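Local structure of major allergen Dau c 1 (Daucus carota, 2WQL) at residues Ile19-Ile23 with Val24-Asp28; Val128-Glu131 with Asn132-Ala136; Gln139-Ala142 with Leu143-Ile147. The protein is a pathogenesis-related plant-defence protein and major carrot allergen of the Bet v 1 family, and may, like relatives, bind small ligands such as abscisic acid in an internal pocket. The protein carries 4 engineered substitutions. One frame throughout, in Å; residues are numbered along the deposited sequence.

Contact 1: residues Ile19-Ile23 with Val24-Asp28; sequences IFSGI and VLDVD. With P4C (O-acetaldehydyl-hexaethylene glycol), chain E.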
# COMPACT_ATOMS: atom_id res chain seq x y z
N ILE A 19 -17.71 13.34 2.58
CA ILE A 19 -17.72 12.42 3.72
C ILE A 19 -17.78 13.19 5.03
O ILE A 19 -18.59 12.89 5.91
CB ILE A 19 -16.47 11.50 3.71
CG1 ILE A 19 -16.63 10.39 2.67
CG2 ILE A 19 -16.26 10.85 5.06
CD1 ILE A 19 -17.68 9.36 3.01
N PHE A 20 -16.92 14.19 5.15
CA PHE A 20 -16.89 15.02 6.34
C PHE A 20 -18.22 15.70 6.60
O PHE A 20 -18.61 15.85 7.75
CB PHE A 20 -15.82 16.10 6.20
CG PHE A 20 -15.54 16.84 7.47
CD1 PHE A 20 -14.79 16.25 8.49
CD2 PHE A 20 -16.03 18.12 7.66
CE1 PHE A 20 -14.52 16.93 9.67
CE2 PHE A 20 -15.76 18.81 8.84
CZ PHE A 20 -15.00 18.21 9.85
N SER A 21 -18.92 16.12 5.55
CA SER A 21 -20.20 16.78 5.75
C SER A 21 -21.21 15.77 6.27
O SER A 21 -22.07 16.11 7.07
CB SER A 21 -20.70 17.43 4.46
OG SER A 21 -21.10 16.44 3.52
N GLY A 22 -21.10 14.52 5.84
CA GLY A 22 -22.04 13.51 6.25
C GLY A 22 -21.80 12.99 7.66
O GLY A 22 -22.74 12.80 8.42
N ILE A 23 -20.55 12.75 8.00
CA ILE A 23 -20.25 12.09 9.27
C ILE A 23 -19.90 13.07 10.38
O ILE A 23 -19.74 12.64 11.52
CB ILE A 23 -19.13 11.02 9.15
CG1 ILE A 23 -17.76 11.67 8.95
CG2 ILE A 23 -19.44 10.02 8.04
CD1 ILE A 23 -16.62 10.67 8.67
N VAL A 24 -19.81 14.37 10.08
CA VAL A 24 -19.64 15.41 11.11
C VAL A 24 -20.67 16.54 11.01
O VAL A 24 -21.53 16.68 11.88
CB VAL A 24 -18.23 16.02 11.07
CG1 VAL A 24 -18.12 17.18 12.04
CG2 VAL A 24 -17.17 14.97 11.39
N LEU A 25 -20.60 17.33 9.94
CA LEU A 25 -21.37 18.58 9.88
C LEU A 25 -22.87 18.39 9.94
O LEU A 25 -23.55 19.09 10.70
CB LEU A 25 -21.01 19.39 8.63
CG LEU A 25 -19.58 19.93 8.56
CD1 LEU A 25 -19.37 20.83 7.35
CD2 LEU A 25 -19.22 20.65 9.85
N ASP A 26 -23.37 17.44 9.15
CA ASP A 26 -24.81 17.21 8.98
C ASP A 26 -25.28 15.93 9.64
O ASP A 26 -26.40 15.48 9.41
CB ASP A 26 -25.16 17.18 7.49
CG ASP A 26 -24.73 18.44 6.76
OD1 ASP A 26 -24.79 19.53 7.37
OD2 ASP A 26 -24.36 18.35 5.57
N VAL A 27 -24.45 15.35 10.49
CA VAL A 27 -24.74 14.06 11.10
C VAL A 27 -26.12 13.95 11.77
O VAL A 27 -26.76 12.92 11.69
CB VAL A 27 -23.66 13.67 12.13
CG1 VAL A 27 -23.81 14.50 13.42
CG2 VAL A 27 -23.76 12.18 12.44
N ASP A 28 -26.58 15.01 12.42
CA ASP A 28 -27.86 14.94 13.16
C ASP A 28 -29.10 14.81 12.27
O ASP A 28 -30.11 14.23 12.71
CB ASP A 28 -28.04 16.17 14.08
CG ASP A 28 -26.99 16.24 15.19
OD1 ASP A 28 -26.66 15.18 15.78
OD2 ASP A 28 -26.49 17.35 15.48
O1 P4C E . -20.18 13.05 14.60
C2 P4C E . -19.49 12.18 15.13
C3 P4C E . -18.21 11.68 14.47
O4 P4C E . -17.61 10.73 15.37
C5 P4C E . -16.20 10.44 15.17
C6 P4C E . -15.64 9.84 16.48
O7 P4C E . -15.65 8.42 16.44
C8 P4C E . -14.66 7.82 15.58
C9 P4C E . -15.22 6.76 14.61
O10 P4C E . -15.12 7.20 13.23
C11 P4C E . -16.03 6.54 12.32
C12 P4C E . -17.14 7.48 11.86
O13 P4C E . -18.43 6.97 12.25
C14 P4C E . -19.54 7.75 11.80
C15 P4C E . -19.83 8.91 12.75
O16 P4C E . -20.93 8.62 13.60
C17 P4C E . -20.88 9.27 14.90
C18 P4C E . -21.50 8.38 16.00
O19 P4C E . -21.01 8.70 17.33
C20 P4C E . -20.09 7.74 17.89
C21 P4C E . -19.11 8.43 18.85
O22 P4C E . -17.71 8.16 18.58
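Phe20 meets Val24 and Leu25 one helical turn further on, by backbone bonds and by apolar packing. The backbone bonds show a helix that widens before it ends. Phe20 O accepts the N-H of Val24 at 3.0 Å, with the donor 36° out of the carbonyl plane, and a weak bond from Leu25 N, five residues ahead, at 3.3 Å. A second five-residue step joins Asp26 N to Ser21 O at 2.8 Å, the donor lying nearly on the line of the C=O bond. These two steps fit the pi-type turn at 21-23, and Asp26 is the first residue to leave helical backbone angles.

The apolar contacts centre on the Phe20 ring, which chi1 of -169° turns away from its own N. Val24 CB sits over one face, 4.1 Å from the ring centroid and 12° off the normal, a CH-pi contact; Val24 CG2 reaches Phe20 CE1 at 3.7 Å. Leu25 CG comes in obliquely on the same side of the ring plane, 4.0 Å from Phe20 CE2.

The ligand meets this turn at a backbone carbonyl, part of the pocket wall: Ile23 O lies 3.1 Å from O1 of the o-acetaldehydyl-hexaethylene glycol, a close polar approach that would be a hydrogen bond only if that end of the ligand carried a hydroxyl.

The junction lies between helices 16-25 and 27-34. Phe20, Ile23 and Val24 face strand 95-106 through Val104 and Met102, Ile19 and Ile23 lean on Thr114 of strand 112-122, and Phe144 and Ile147 of helix 130-153 cover Ile23, with Phe144 also meeting Ile19.

Contact 2: residues Val128-Glu131 with Asn132-Ala136; sequences VPEE and NIKFA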
# COMPACT_ATOMS: atom_id res chain seq x y z
N VAL A 128 -8.02 -1.97 28.15
CA VAL A 128 -9.24 -2.23 27.39
C VAL A 128 -9.02 -3.43 26.47
O VAL A 128 -8.13 -3.38 25.63
CB VAL A 128 -9.63 -1.04 26.52
CG1 VAL A 128 -10.94 -1.32 25.81
CG2 VAL A 128 -9.72 0.25 27.36
N PRO A 129 -9.81 -4.50 26.61
CA PRO A 129 -9.57 -5.71 25.82
C PRO A 129 -9.77 -5.55 24.32
O PRO A 129 -10.61 -4.76 23.89
CB PRO A 129 -10.59 -6.70 26.37
CG PRO A 129 -10.96 -6.19 27.69
CD PRO A 129 -10.89 -4.72 27.59
N GLU A 130 -9.02 -6.33 23.55
CA GLU A 130 -9.06 -6.28 22.09
C GLU A 130 -10.49 -6.51 21.55
O GLU A 130 -10.89 -5.87 20.58
CB GLU A 130 -8.03 -7.26 21.50
CG GLU A 130 -7.64 -7.02 20.03
CD GLU A 130 -7.08 -5.59 19.74
OE1 GLU A 130 -6.49 -4.96 20.65
OE2 GLU A 130 -7.23 -5.12 18.58
N GLU A 131 -11.27 -7.39 22.19
CA GLU A 131 -12.64 -7.67 21.68
C GLU A 131 -13.52 -6.42 21.70
O GLU A 131 -14.31 -6.21 20.81
CB GLU A 131 -13.31 -8.88 22.39
CG GLU A 131 -13.96 -8.58 23.78
CD GLU A 131 -15.03 -9.61 24.22
OE1 GLU A 131 -16.04 -9.81 23.49
OE2 GLU A 131 -14.90 -10.20 25.33
N ASN A 132 -13.38 -5.58 22.71
CA ASN A 132 -14.21 -4.37 22.79
C ASN A 132 -13.81 -3.33 21.75
O ASN A 132 -14.65 -2.58 21.27
CB ASN A 132 -14.12 -3.73 24.18
CG ASN A 132 -14.58 -4.66 25.26
OD1 ASN A 132 -13.83 -5.53 25.69
ND2 ASN A 132 -15.80 -4.49 25.70
N ILE A 133 -12.51 -3.29 21.44
CA ILE A 133 -12.00 -2.37 20.43
C ILE A 133 -12.47 -2.81 19.02
O ILE A 133 -12.90 -1.98 18.21
CB ILE A 133 -10.46 -2.25 20.51
CG1 ILE A 133 -10.05 -1.64 21.85
CG2 ILE A 133 -9.91 -1.40 19.37
CD1 ILE A 133 -8.56 -1.83 22.21
N LYS A 134 -12.38 -4.10 18.75
CA LYS A 134 -12.87 -4.63 17.48
C LYS A 134 -14.37 -4.38 17.29
O LYS A 134 -14.83 -4.09 16.19
CB LYS A 134 -12.60 -6.13 17.35
CG LYS A 134 -11.15 -6.51 17.06
CD LYS A 134 -11.01 -8.05 17.21
CE LYS A 134 -9.60 -8.57 16.92
NZ LYS A 134 -9.52 -10.05 17.00
N PHE A 135 -15.13 -4.52 18.38
CA PHE A 135 -16.57 -4.26 18.34
C PHE A 135 -16.84 -2.83 17.92
O PHE A 135 -17.65 -2.58 17.03
CB PHE A 135 -17.21 -4.50 19.71
CG PHE A 135 -18.67 -4.22 19.73
CD1 PHE A 135 -19.57 -5.18 19.29
CD2 PHE A 135 -19.16 -3.00 20.16
CE1 PHE A 135 -20.94 -4.92 19.28
CE2 PHE A 135 -20.53 -2.74 20.15
CZ PHE A 135 -21.41 -3.70 19.72
N ALA A 136 -16.16 -1.89 18.57
CA ALA A 136 -16.30 -0.47 18.25
C ALA A 136 -15.97 -0.21 16.79
O ALA A 136 -16.70 0.51 16.12
CB ALA A 136 -15.41 0.36 19.16
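Pro129 O is gripped by two backbone N-H groups, those of Asn132 at 3.1 Å and Ile133 at 3.4 Å. Both bonds are weak, the first because it bends to 131° at the hydrogen. Pro129 holds the N-cap position, so this forked carbonyl marks the first turn of helix 130-153. The next turn is regular: Lys134 N binds Glu130 O at 2.9 Å in an almost straight bond of 171°, and Phe135 N binds Glu131 O at 3.1 Å.

The side chains touch more lightly. Asn132 turns its OD1 back towards the proline, 3.5 Å from Pro129 CB and nearly as close to the other ring carbons, a contact of an amide oxygen with CH groups. On the inner side, Ile133 CG1 lies beside its backbone N (chi1 -64°), a setting that brings it within 4.1 Å of Val128 CG1. The two branches cross at a slant, with Phe120 of strand 112-122 touching both residues. Glu130 and Lys134 cross at about a right angle and meet through carbons, Glu130 CG to Lys134 CE at 4.0 Å. Their charged atoms Glu130 OE2 and Lys134 NZ are 5.7 Å apart, too far for a salt bridge.

On another side of the helix, Glu131 and Lys134 pack against Ile152 of the second subunit, and Phe135 against Ala149 of that subunit.

Within the two segments, the helix start is thus held mainly by main-chain bonds and one apolar pair; the acid and base one turn apart probably add at most a diffuse attraction.

Contact 3: residues Gln139-Ala142 with Leu143-Ile147; sequences QNTA and LFKAI. With P4C (O-acetaldehydyl-hexaethylene glycol), chain E.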
# COMPACT_ATOMS: atom_id res chain seq x y z
N GLN A 139 -18.76 -1.43 14.47
CA GLN A 139 -19.98 -0.66 14.57
C GLN A 139 -19.81 0.73 13.96
O GLN A 139 -20.72 1.26 13.31
CB GLN A 139 -20.40 -0.59 16.03
CG GLN A 139 -21.73 0.06 16.27
CD GLN A 139 -22.48 -0.59 17.40
OE1 GLN A 139 -23.09 -1.66 17.21
NE2 GLN A 139 -22.46 0.05 18.59
N ASN A 140 -18.63 1.32 14.14
CA ASN A 140 -18.34 2.63 13.57
C ASN A 140 -18.24 2.55 12.05
O ASN A 140 -18.64 3.47 11.34
CB ASN A 140 -17.05 3.21 14.17
CG ASN A 140 -17.27 3.78 15.57
OD1 ASN A 140 -18.27 4.43 15.85
ND2 ASN A 140 -16.34 3.51 16.47
N THR A 141 -17.70 1.44 11.56
CA THR A 141 -17.61 1.21 10.13
C THR A 141 -19.01 1.01 9.56
O THR A 141 -19.34 1.56 8.53
CB THR A 141 -16.70 -0.00 9.81
OG1 THR A 141 -15.41 0.22 10.39
CG2 THR A 141 -16.55 -0.20 8.31
N ALA A 142 -19.84 0.24 10.25
CA ALA A 142 -21.23 0.02 9.83
C ALA A 142 -21.97 1.34 9.64
O ALA A 142 -22.65 1.55 8.64
CB ALA A 142 -21.98 -0.85 10.84
N LEU A 143 -21.83 2.23 10.61
CA LEU A 143 -22.49 3.52 10.56
C LEU A 143 -21.87 4.40 9.47
O LEU A 143 -22.60 5.06 8.72
CB LEU A 143 -22.42 4.20 11.93
CG LEU A 143 -23.20 5.51 12.08
CD1 LEU A 143 -24.67 5.29 11.75
CD2 LEU A 143 -23.01 6.05 13.50
N PHE A 144 -20.55 4.41 9.38
CA PHE A 144 -19.86 5.14 8.32
C PHE A 144 -20.42 4.77 6.95
O PHE A 144 -20.75 5.65 6.15
CB PHE A 144 -18.36 4.83 8.34
CG PHE A 144 -17.56 5.57 7.30
CD1 PHE A 144 -16.87 6.72 7.63
CD2 PHE A 144 -17.51 5.12 6.01
CE1 PHE A 144 -16.13 7.41 6.69
CE2 PHE A 144 -16.78 5.81 5.06
CZ PHE A 144 -16.09 6.96 5.41
N LYS A 145 -20.51 3.47 6.69
CA LYS A 145 -20.91 2.97 5.39
C LYS A 145 -22.39 3.18 5.09
O LYS A 145 -22.79 3.33 3.94
CB LYS A 145 -20.52 1.50 5.25
CG LYS A 145 -19.00 1.25 5.13
CD LYS A 145 -18.42 1.91 3.87
CE LYS A 145 -16.96 1.51 3.59
NZ LYS A 145 -16.44 2.25 2.37
N ALA A 146 -23.22 3.17 6.12
CA ALA A 146 -24.63 3.50 5.94
C ALA A 146 -24.73 4.96 5.47
O ALA A 146 -25.53 5.29 4.60
CB ALA A 146 -25.42 3.28 7.22
N ILE A 147 -23.90 5.83 6.05
CA ILE A 147 -23.86 7.24 5.67
C ILE A 147 -23.28 7.42 4.26
O ILE A 147 -23.81 8.19 3.46
CB ILE A 147 -23.06 8.09 6.71
CG1 ILE A 147 -23.84 8.20 8.02
CG2 ILE A 147 -22.79 9.49 6.19
CD1 ILE A 147 -23.00 8.62 9.20
O1 P4C E . -20.18 13.05 14.60
C2 P4C E . -19.49 12.18 15.13
C3 P4C E . -18.21 11.68 14.47
O4 P4C E . -17.61 10.73 15.37
C5 P4C E . -16.20 10.44 15.17
C6 P4C E . -15.64 9.84 16.48
O7 P4C E . -15.65 8.42 16.44
C8 P4C E . -14.66 7.82 15.58
C9 P4C E . -15.22 6.76 14.61
O10 P4C E . -15.12 7.20 13.23
C11 P4C E . -16.03 6.54 12.32
C12 P4C E . -17.14 7.48 11.86
O13 P4C E . -18.43 6.97 12.25
C14 P4C E . -19.54 7.75 11.80
C15 P4C E . -19.83 8.91 12.75
O16 P4C E . -20.93 8.62 13.60
C17 P4C E . -20.88 9.27 14.90
C18 P4C E . -21.50 8.38 16.00
O19 P4C E . -21.01 8.70 17.33
C20 P4C E . -20.09 7.74 17.89
C21 P4C E . -19.11 8.43 18.85
O22 P4C E . -17.71 8.16 18.58
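The long C-terminal helix 130-153, which spans the mouth of the curved sheet in the Bet v 1 fold, runs here from Gln139 to Ile147, its successive turns joined from Gln139 to Leu143 and from Asn140 to Phe144. The spacing is regular alpha-helical. Leu143 N binds Gln139 O at 3.1 Å, Phe144 N binds Asn140 O at 2.9 Å, and Lys145 N binds Thr141 O at 2.9 Å; the hydrogen angles of these three bonds lie near 160°. Ala146 N to Ala142 O, at 3.0 Å, bends a little more, to 150°.

One side of this helix closes the ligand pocket, an arrangement known throughout the family, in which the sheet and the helices enclose a large internal cavity. Leu143 swings CG away from its own N (chi1 -174°), which carries CD2 to 3.3 Å from O16 of the o-acetaldehydyl-hexaethylene glycol. Asn140 lies along the same ligand: its amide carbon CG is 3.7 Å from the ligand's C9, a contact of van der Waals type. The Phe144 ring presents its edge to ligand atom C12, while Ile10 and Ser12 of strand 5-12 also touch the ring.

Another side faces a second copy of the protein. Ala142 packs on Ala142 of that subunit, an alanine pair consistent with a close approach of the two helices there, and Thr141 packs on Lys145 of that subunit. Within this chain, Lys145 CG lies 3.4 Å from Thr141 O, and NZ goes on to a salt bridge with Glu148 and a hydrogen bond to Thr11 O.

Overall arrangement
Contact 1 is mostly buried, whereas contact 2 is partly so and contact 3 lies at the surface of the chain. Contacts 2 and 3 share helix 130-153 and adjoin in sequence, their centres about 16 Å apart, and both meet the second subunit, which contact 1 does not touch. Contacts 1 and 3 pack together and touch the same ligand, one through a backbone carbonyl and the other through side-chain carbons. Contact 2 lies on the opposite side of the chain's centre from contact 1, about 13 Å away at the nearest atoms. Contact 1 adds a CH-pi contact to partly five-residue backbone bonds; contact 2 has the forked bonds of a helix start, contact 3 regular alpha-helical ones.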